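PDB 2OZG: GCN5-related N-acetyltransferase from Anabaena variabilis, which binds coenzyme A and probably transfers an acetyl group from acetyl-CoA to an amino group, perhaps of an aminoglycoside. Local coordinates for residues P165-L170 against L201-I206; M287-N292 against D316-T321; R300-G305 against G333-T338. One frame throughout, in Å; residues are numbered along the deposited sequence.

Contact 1: residues P165-L170 against L201-I206; sequences PIFHEL and LYSYLI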
loop_
_atom_site.group_PDB
_atom_site.type_symbol
_atom_site.label_atom_id
_atom_site.label_comp_id
_atom_site.label_asym_id
_atom_site.label_seq_id
_atom_site.Cartn_x
_atom_site.Cartn_y
_atom_site.Cartn_z
ATOM N N PRO A 165 4.631 6.831 -44.210
ATOM C CA PRO A 165 5.285 8.126 -44.223
ATOM C C PRO A 165 4.446 9.226 -43.615
ATOM O O PRO A 165 4.976 10.275 -43.298
ATOM C CB PRO A 165 5.517 8.401 -45.724
ATOM C CG PRO A 165 5.195 7.131 -46.414
ATOM C CD PRO A 165 4.218 6.432 -45.566
ATOM N N ILE A 166 3.153 9.009 -43.459
ATOM C CA ILE A 166 2.342 10.062 -42.923
ATOM C C ILE A 166 2.855 10.428 -41.532
ATOM O O ILE A 166 2.940 11.585 -41.204
ATOM C CB ILE A 166 0.859 9.698 -42.869
ATOM C CG1 ILE A 166 0.308 9.383 -44.247
ATOM C CG2 ILE A 166 0.078 10.869 -42.308
ATOM C CD1 ILE A 166 0.564 10.480 -45.290
ATOM N N PHE A 167 3.208 9.413 -40.745
ATOM C CA PHE A 167 3.714 9.592 -39.391
ATOM C C PHE A 167 5.010 10.355 -39.388
ATOM O O PHE A 167 5.168 11.270 -38.567
ATOM C CB PHE A 167 3.892 8.243 -38.674
ATOM C CG PHE A 167 2.591 7.617 -38.261
ATOM C CD1 PHE A 167 2.012 7.920 -37.037
ATOM C CD2 PHE A 167 1.915 6.751 -39.114
ATOM C CE1 PHE A 167 0.831 7.354 -36.658
ATOM C CE2 PHE A 167 0.708 6.194 -38.724
ATOM C CZ PHE A 167 0.165 6.505 -37.521
ATOM N N HIS A 168 5.959 9.968 -40.231
ATOM C CA HIS A 168 7.227 10.722 -40.313
ATOM C C HIS A 168 6.974 12.171 -40.628
ATOM O O HIS A 168 7.579 13.010 -40.060
ATOM C CB HIS A 168 8.214 10.171 -41.390
ATOM C CG HIS A 168 9.384 11.102 -41.681
ATOM N ND1 HIS A 168 10.461 11.266 -40.822
ATOM C CD2 HIS A 168 9.619 11.947 -42.723
ATOM C CE1 HIS A 168 11.306 12.155 -41.326
ATOM N NE2 HIS A 168 10.811 12.594 -42.471
ATOM N N GLU A 169 6.035 12.441 -41.524
ATOM C CA GLU A 169 5.797 13.801 -41.981
ATOM C C GLU A 169 5.118 14.708 -40.955
ATOM O O GLU A 169 5.403 15.895 -40.897
ATOM C CB GLU A 169 5.052 13.757 -43.308
ATOM C CG GLU A 169 5.874 13.040 -44.389
ATOM C CD GLU A 169 5.065 12.738 -45.632
ATOM O OE1 GLU A 169 3.859 13.072 -45.646
ATOM O OE2 GLU A 169 5.634 12.176 -46.591
ATOM N N LEU A 170 4.205 14.150 -40.166
ATOM C CA LEU A 170 3.609 14.876 -39.064
ATOM C C LEU A 170 4.627 15.017 -37.934
ATOM O O LEU A 170 4.691 16.055 -37.288
ATOM C CB LEU A 170 2.353 14.153 -38.560
ATOM C CG LEU A 170 1.124 14.205 -39.494
ATOM C CD1 LEU A 170 0.051 13.209 -39.099
ATOM C CD2 LEU A 170 0.548 15.604 -39.568
ATOM N N LEU A 201 -0.665 -2.902 -30.834
ATOM C CA LEU A 201 -0.247 -1.546 -31.026
ATOM C C LEU A 201 -1.370 -0.859 -31.767
ATOM O O LEU A 201 -1.848 -1.341 -32.804
ATOM C CB LEU A 201 1.019 -1.516 -31.867
ATOM C CG LEU A 201 1.677 -0.149 -32.010
ATOM C CD1 LEU A 201 2.195 0.392 -30.662
ATOM C CD2 LEU A 201 2.797 -0.235 -32.995
ATOM N N TYR A 202 -1.813 0.263 -31.245
ATOM C CA TYR A 202 -2.875 1.027 -31.888
ATOM C C TYR A 202 -2.248 2.345 -32.380
ATOM O O TYR A 202 -1.433 3.000 -31.684
ATOM C CB TYR A 202 -4.009 1.268 -30.870
ATOM C CG TYR A 202 -4.636 -0.001 -30.397
ATOM C CD1 TYR A 202 -5.591 -0.660 -31.187
ATOM C CD2 TYR A 202 -4.260 -0.586 -29.210
ATOM C CE1 TYR A 202 -6.142 -1.840 -30.796
ATOM C CE2 TYR A 202 -4.817 -1.808 -28.801
ATOM C CZ TYR A 202 -5.766 -2.409 -29.580
ATOM O OH TYR A 202 -6.323 -3.598 -29.191
ATOM N N SER A 203 -2.625 2.727 -33.573
ATOM C CA SER A 203 -2.148 3.943 -34.246
ATOM C C SER A 203 -3.326 4.580 -34.988
ATOM O O SER A 203 -4.033 3.907 -35.752
ATOM C CB SER A 203 -1.136 3.541 -35.304
ATOM O OG SER A 203 0.003 3.019 -34.727
ATOM N N TYR A 204 -3.551 5.867 -34.762
ATOM C CA TYR A 204 -4.639 6.589 -35.389
ATOM C C TYR A 204 -4.074 7.890 -35.907
ATOM O O TYR A 204 -3.207 8.472 -35.264
ATOM C CB TYR A 204 -5.693 6.937 -34.305
ATOM C CG TYR A 204 -6.549 5.761 -33.900
ATOM C CD1 TYR A 204 -6.060 4.777 -33.047
ATOM C CD2 TYR A 204 -7.865 5.653 -34.335
ATOM C CE1 TYR A 204 -6.821 3.733 -32.689
ATOM C CE2 TYR A 204 -8.655 4.568 -33.985
ATOM C CZ TYR A 204 -8.122 3.610 -33.189
ATOM O OH TYR A 204 -8.927 2.571 -32.806
ATOM N N LEU A 205 -4.610 8.349 -37.014
ATOM C CA LEU A 205 -4.364 9.684 -37.548
ATOM C C LEU A 205 -5.539 10.518 -37.074
ATOM O O LEU A 205 -6.676 10.016 -36.985
ATOM C CB LEU A 205 -4.364 9.736 -39.066
ATOM C CG LEU A 205 -3.252 8.964 -39.787
ATOM C CD1 LEU A 205 -3.395 9.074 -41.339
ATOM C CD2 LEU A 205 -1.813 9.336 -39.316
ATOM N N ILE A 206 -5.248 11.781 -36.756
ATOM C CA ILE A 206 -6.246 12.766 -36.381
ATOM C C ILE A 206 -6.369 13.718 -37.548
ATOM O O ILE A 206 -5.388 14.320 -37.965
ATOM C CB ILE A 206 -5.800 13.608 -35.157
ATOM C CG1 ILE A 206 -5.552 12.701 -33.969
ATOM C CG2 ILE A 206 -6.891 14.610 -34.783
ATOM C CD1 ILE A 206 -4.840 13.331 -32.813
#
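L205 sets its CD2 methyl over one face of the F167 ring, displaced from the centre toward the rim. The methyl lies 4.2 Å from the ring centroid and 21° off the ring normal, the geometry of a CH-pi contact. Its nearest ring atom is CZ of F167, at 3.9 Å from L205 CD2. That same ring corner serves a second neighbour, since F167 CZ also stands 3.9 Å from S203 CB, which approaches obliquely. This is the tight inner part of the interface: F167 and S203 are buried, and the ring is further enclosed by Y215, which meets it edge-to-face, and by V159 and L161. L170 is buried on this inner side too, though its contact is longer, CD1 being 4.3 Å from L205 CD2; L170 also touches P212, Y215 and L237.

The elements joined are strand 202-206, within the second GCN5-related acetyltransferase (GNAT) sequence region, and helix 165-177, which packs across it. Their local axes pass 10.4 Å apart at 61°, so the gap is spanned mainly by side chains.

The solvent side is formed by I166 and L205, both partly exposed, whose side chains cross at about a right angle. With I166 CG2 anti to the backbone N (CG1 at chi1 -60°), this methyl faces the leucine and comes 3.9 Å from L205 CD2.

Contact 2: residues M287-N292 against D316-T321; sequences MLRIVN and DDLLAT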
loop_
_atom_site.group_PDB
_atom_site.type_symbol
_atom_site.label_atom_id
_atom_site.label_comp_id
_atom_site.label_asym_id
_atom_site.label_seq_id
_atom_site.Cartn_x
_atom_site.Cartn_y
_atom_site.Cartn_z
HETATM N N MSE A 287 20.846 14.304 -20.803
HETATM C CA MSE A 287 22.034 15.075 -20.801
HETATM C C MSE A 287 22.555 15.287 -22.158
HETATM O O MSE A 287 22.339 14.468 -23.057
HETATM C CB MSE A 287 23.056 14.339 -19.986
HETATM C CG MSE A 287 22.763 14.250 -18.502
HETATM SE SE MSE A 287 24.257 13.426 -17.496
HETATM C CE MSE A 287 24.390 14.702 -15.974
ATOM N N LEU A 288 23.323 16.352 -22.305
ATOM C CA LEU A 288 23.929 16.729 -23.599
ATOM C C LEU A 288 25.414 17.045 -23.440
ATOM O O LEU A 288 25.832 17.622 -22.441
ATOM C CB LEU A 288 23.206 17.985 -24.141
ATOM C CG LEU A 288 23.619 18.453 -25.562
ATOM C CD1 LEU A 288 22.468 18.806 -26.488
ATOM C CD2 LEU A 288 24.641 19.616 -25.479
ATOM N N ARG A 289 26.200 16.655 -24.438
ATOM C CA ARG A 289 27.586 16.979 -24.482
ATOM C C ARG A 289 27.800 17.876 -25.694
ATOM O O ARG A 289 27.394 17.535 -26.826
ATOM C CB ARG A 289 28.437 15.703 -24.614
ATOM C CG ARG A 289 29.811 15.773 -23.831
ATOM C CD ARG A 289 30.852 16.704 -24.396
ATOM N NE ARG A 289 32.067 16.606 -23.581
ATOM C CZ ARG A 289 33.169 17.304 -23.793
ATOM N NH1 ARG A 289 33.233 18.182 -24.793
ATOM N NH2 ARG A 289 34.190 17.170 -22.972
ATOM N N ILE A 290 28.385 19.041 -25.470
ATOM C CA ILE A 290 28.838 19.880 -26.590
ATOM C C ILE A 290 30.146 19.279 -27.065
ATOM O O ILE A 290 31.171 19.389 -26.407
ATOM C CB ILE A 290 29.052 21.329 -26.153
ATOM C CG1 ILE A 290 27.744 21.902 -25.577
ATOM C CG2 ILE A 290 29.667 22.167 -27.301
ATOM C CD1 ILE A 290 26.695 22.385 -26.573
ATOM N N VAL A 291 30.094 18.593 -28.197
ATOM C CA VAL A 291 31.263 17.932 -28.743
ATOM C C VAL A 291 32.184 18.919 -29.505
ATOM O O VAL A 291 33.431 18.853 -29.406
ATOM C CB VAL A 291 30.846 16.772 -29.659
ATOM C CG1 VAL A 291 32.076 16.101 -30.295
ATOM C CG2 VAL A 291 30.010 15.745 -28.880
ATOM N N ASN A 292 31.555 19.829 -30.256
ATOM C CA ASN A 292 32.260 20.910 -30.978
ATOM C C ASN A 292 31.583 22.265 -30.714
ATOM O O ASN A 292 30.455 22.506 -31.150
ATOM C CB ASN A 292 32.331 20.611 -32.455
ATOM C CG ASN A 292 33.243 21.566 -33.173
ATOM O OD1 ASN A 292 33.000 22.774 -33.238
ATOM N ND2 ASN A 292 34.326 21.037 -33.670
ATOM N N ASP A 316 37.349 22.816 -21.480
ATOM C CA ASP A 316 37.026 21.428 -21.897
ATOM C C ASP A 316 38.307 20.648 -21.672
ATOM O O ASP A 316 39.282 20.789 -22.440
ATOM C CB ASP A 316 36.614 21.336 -23.355
ATOM C CG ASP A 316 36.059 19.993 -23.728
ATOM O OD1 ASP A 316 36.398 18.963 -23.100
ATOM O OD2 ASP A 316 35.251 19.956 -24.674
ATOM N N ASP A 317 38.291 19.811 -20.655
ATOM C CA ASP A 317 39.458 19.042 -20.276
ATOM C C ASP A 317 39.654 17.772 -21.136
ATOM O O ASP A 317 40.661 17.084 -20.979
ATOM C CB ASP A 317 39.345 18.650 -18.799
ATOM C CG ASP A 317 38.207 17.647 -18.535
ATOM O OD1 ASP A 317 37.191 17.682 -19.273
ATOM O OD2 ASP A 317 38.297 16.850 -17.567
ATOM N N LEU A 318 38.687 17.449 -22.008
ATOM C CA LEU A 318 38.751 16.247 -22.850
ATOM C C LEU A 318 39.079 16.567 -24.296
ATOM O O LEU A 318 39.959 15.962 -24.885
ATOM C CB LEU A 318 37.420 15.501 -22.804
ATOM C CG LEU A 318 37.369 14.170 -23.577
ATOM C CD1 LEU A 318 38.388 13.193 -22.993
ATOM C CD2 LEU A 318 35.985 13.553 -23.598
ATOM N N LEU A 319 38.331 17.495 -24.871
ATOM C CA LEU A 319 38.479 17.882 -26.272
ATOM C C LEU A 319 39.077 19.286 -26.382
ATOM O O LEU A 319 38.372 20.287 -26.380
ATOM C CB LEU A 319 37.133 17.757 -26.989
ATOM C CG LEU A 319 36.527 16.345 -26.894
ATOM C CD1 LEU A 319 35.121 16.297 -27.483
ATOM C CD2 LEU A 319 37.366 15.260 -27.552
ATOM N N ALA A 320 40.399 19.330 -26.455
ATOM C CA ALA A 320 41.169 20.561 -26.486
ATOM C C ALA A 320 40.684 21.629 -27.465
ATOM O O ALA A 320 40.842 22.798 -27.183
ATOM C CB ALA A 320 42.631 20.256 -26.771
ATOM N N THR A 321 40.131 21.256 -28.612
ATOM C CA THR A 321 39.643 22.277 -29.564
ATOM C C THR A 321 38.487 23.147 -29.060
ATOM O O THR A 321 38.153 24.159 -29.667
ATOM C CB THR A 321 39.192 21.640 -30.900
ATOM O OG1 THR A 321 38.070 20.789 -30.674
ATOM C CG2 THR A 321 40.352 20.852 -31.554
HETATM O O HOH W 1 35.011 17.083 -20.182
#
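R289 grips the carboxylate of D316 end-on with both terminal nitrogens, a bidentate salt bridge in which each nitrogen takes one oxygen. NH1 of R289 donates to D316 OD2 over 2.7 Å, and NH2 of R289 donates to D316 OD1 over 2.8 Å with an N-H...O angle of 166°. Both oxygens are met on their syn sides and lie near the guanidinium plane, yet the two flat groups are turned 41° from each other.

The remaining donors can be traced. NH1 also gives a hydrogen to the carbonyl of the next residue, I290 O, at 2.9 Å from R289 NH1, while NE is bonded to A129 O and a water makes a weak bond with NH2. On the acid, OD1 receives two backbone donors besides the arginine: L318 N, on the anti side, and L319 N, 3.0 Å from D316 OD1 and above the carboxylate plane. The first closes an Asx turn, the second an Asx motif. N322 ND2 donates to OD2, and also to V291 O.

Apolar groups flank the ion pair. L319 CD1 lies 3.8 Å from R289 NH1 and 4.1 Å from V291 CG1, and L318 CB is 3.6 Å from R289 NH2. L318 also rests on L105 of helix 96-110, the helix that carries the coenzyme A-binding I98.

Strand 279-290 of the acetyltransferase part is thus joined to a loop of the sterol carrier protein domain. A buried carboxylate receiving five donors, two of them from a guanidinium, is likely to stay ionised.

Contact 3: residues R300-G305 against G333-T338; sequences RGYPLG and GKSEVT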
loop_
_atom_site.group_PDB
_atom_site.type_symbol
_atom_site.label_atom_id
_atom_site.label_comp_id
_atom_site.label_asym_id
_atom_site.label_seq_id
_atom_site.Cartn_x
_atom_site.Cartn_y
_atom_site.Cartn_z
ATOM N N ARG A 300 22.703 25.718 -34.530
ATOM C CA ARG A 300 21.473 26.012 -33.785
ATOM C C ARG A 300 20.728 27.198 -34.355
ATOM O O ARG A 300 21.357 28.068 -34.950
ATOM C CB ARG A 300 21.899 26.417 -32.361
ATOM C CG ARG A 300 20.836 26.451 -31.302
ATOM C CD ARG A 300 21.407 27.110 -30.112
ATOM N NE ARG A 300 20.559 27.112 -28.923
ATOM C CZ ARG A 300 19.585 27.967 -28.681
ATOM N NH1 ARG A 300 19.226 28.860 -29.590
ATOM N NH2 ARG A 300 18.934 27.904 -27.542
ATOM N N GLY A 301 19.397 27.227 -34.210
ATOM C CA GLY A 301 18.618 28.418 -34.523
ATOM C C GLY A 301 18.622 29.376 -33.339
ATOM O O GLY A 301 18.733 28.940 -32.182
ATOM N N TYR A 302 18.447 30.673 -33.622
ATOM C CA TYR A 302 18.406 31.701 -32.595
ATOM C C TYR A 302 17.150 32.519 -32.764
ATOM O O TYR A 302 16.605 32.616 -33.874
ATOM C CB TYR A 302 19.656 32.578 -32.684
ATOM C CG TYR A 302 20.895 31.782 -32.314
ATOM C CD1 TYR A 302 21.242 31.613 -31.007
ATOM C CD2 TYR A 302 21.609 31.071 -33.277
ATOM C CE1 TYR A 302 22.326 30.833 -30.646
ATOM C CE2 TYR A 302 22.670 30.261 -32.925
ATOM C CZ TYR A 302 23.036 30.164 -31.614
ATOM O OH TYR A 302 24.095 29.392 -31.210
ATOM N N PRO A 303 16.688 33.152 -31.679
ATOM C CA PRO A 303 15.468 33.934 -31.845
ATOM C C PRO A 303 15.665 35.113 -32.768
ATOM O O PRO A 303 16.721 35.730 -32.765
ATOM C CB PRO A 303 15.167 34.448 -30.424
ATOM C CG PRO A 303 16.001 33.664 -29.509
ATOM C CD PRO A 303 17.210 33.256 -30.312
ATOM N N LEU A 304 14.648 35.429 -33.564
ATOM C CA LEU A 304 14.676 36.633 -34.364
ATOM C C LEU A 304 14.509 37.871 -33.456
ATOM O O LEU A 304 13.817 37.835 -32.433
ATOM C CB LEU A 304 13.558 36.602 -35.417
ATOM C CG LEU A 304 13.666 35.550 -36.524
ATOM C CD1 LEU A 304 12.365 35.513 -37.329
ATOM C CD2 LEU A 304 14.886 35.880 -37.432
ATOM N N GLY A 305 15.126 38.954 -33.874
ATOM C CA GLY A 305 15.084 40.221 -33.190
ATOM C C GLY A 305 16.289 40.414 -32.294
ATOM O O GLY A 305 16.447 41.463 -31.700
ATOM N N GLY A 333 18.554 35.579 -36.653
ATOM C CA GLY A 333 18.262 34.163 -36.322
ATOM C C GLY A 333 19.403 33.184 -36.538
ATOM O O GLY A 333 19.249 31.977 -36.307
ATOM N N LYS A 334 20.557 33.700 -36.901
ATOM C CA LYS A 334 21.718 32.890 -37.221
ATOM C C LYS A 334 22.929 33.377 -36.445
ATOM O O LYS A 334 22.920 34.490 -35.962
ATOM C CB LYS A 334 21.995 32.993 -38.698
ATOM C CG LYS A 334 20.795 32.793 -39.603
ATOM C CD LYS A 334 21.204 32.975 -41.066
ATOM C CE LYS A 334 20.779 34.308 -41.634
ATOM N NZ LYS A 334 19.383 34.173 -42.166
ATOM N N SER A 335 23.926 32.500 -36.284
ATOM C CA SER A 335 25.161 32.811 -35.621
ATOM C C SER A 335 26.399 32.580 -36.506
ATOM O O SER A 335 26.367 31.909 -37.529
ATOM C CB SER A 335 25.347 32.001 -34.360
ATOM O OG SER A 335 25.533 30.641 -34.697
ATOM N N GLU A 336 27.474 33.210 -36.086
ATOM C CA GLU A 336 28.791 33.020 -36.646
ATOM C C GLU A 336 29.661 33.008 -35.387
ATOM O O GLU A 336 29.474 33.836 -34.475
ATOM C CB GLU A 336 29.186 34.129 -37.598
ATOM C CG GLU A 336 30.556 33.904 -38.184
ATOM C CD GLU A 336 31.032 35.046 -39.103
ATOM O OE1 GLU A 336 30.174 35.895 -39.483
ATOM O OE2 GLU A 336 32.259 35.072 -39.420
ATOM N N VAL A 337 30.550 32.030 -35.304
ATOM C CA VAL A 337 31.424 31.874 -34.178
ATOM C C VAL A 337 32.853 32.017 -34.691
ATOM O O VAL A 337 33.198 31.425 -35.711
ATOM C CB VAL A 337 31.256 30.510 -33.555
ATOM C CG1 VAL A 337 32.433 30.214 -32.594
ATOM C CG2 VAL A 337 29.909 30.414 -32.862
ATOM N N THR A 338 33.646 32.847 -34.019
ATOM C CA THR A 338 35.070 33.072 -34.378
ATOM C C THR A 338 35.870 32.868 -33.114
ATOM O O THR A 338 35.330 32.921 -32.013
ATOM C CB THR A 338 35.331 34.505 -34.929
ATOM O OG1 THR A 338 34.751 35.460 -34.039
ATOM C CG2 THR A 338 34.720 34.707 -36.298
HETATM O O HOH W 2 18.587 36.948 -34.246
#
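Within the sterol carrier protein domain, the loop after helix 293-299 meets the end of a beta hairpin, where strand 324-331 turns into strand 334-339, at the edge of the sheet within this chain; Y302 and G333 make the junction. Y302 N donates to G333 O over 3.1 Å, with an N-H...O angle of 146° and the donor above the carbonyl plane. The same oxygen sits at the edge of the Y302 ring, in its plane, 3.9 Å from Y302 CD2. In return G333 CA makes a CA-H...O contact of 3.3 Å with Y302 O.

L304 CD2 lies 3.8 Å from G333 N. G333 has a positive phi of 77°, which by itself favours glycine, and a CB there would stand only 3.1 Å from L304 CD2.

Further along the strand, S335 lies beside the tyrosine: Y302 CE2 is 3.4 Å from S335 OG and nearly as close to its CB. The two hydroxyls do not pair with each other; both Y302 OH and S335 OG bond to L297 O in the preceding helix. An alanine in place of Y302 would probably open a gap against S335 and leave L297 O with one partner fewer, although the backbone bond to G333 could remain.

L304, on the exposed side, packs against L379 of the third subunit, and its O is hydrogen-bonded to Q383 NE2 of that subunit. Within the chain, a water bridges P303 O and G333 N, at 2.7 Å from P303 O and 2.8 Å from G333 N.

Overall arrangement
Contacts 1 and 2 are both buried and lie on opposite sides of the chain's centre, whereas contact 3 is partly buried; contacts 1 and 3 each have residues at a subunit interface, contact 2 none. Their chemistry follows their place. Contact 1, whose strand lies in the second acetyltransferase region, relies on methyl and ring packing. Contact 2 spans two domains and concentrates charge in a buried pair. Contact 3, inside the sterol carrier domain, combines backbone polar groups and a water with the Y302 ring packed against S335. Contacts 2 and 3 alternate along the chain, their centres 20 Å apart, with helix 293-299 between their first segments; contact 1 closes before either begins.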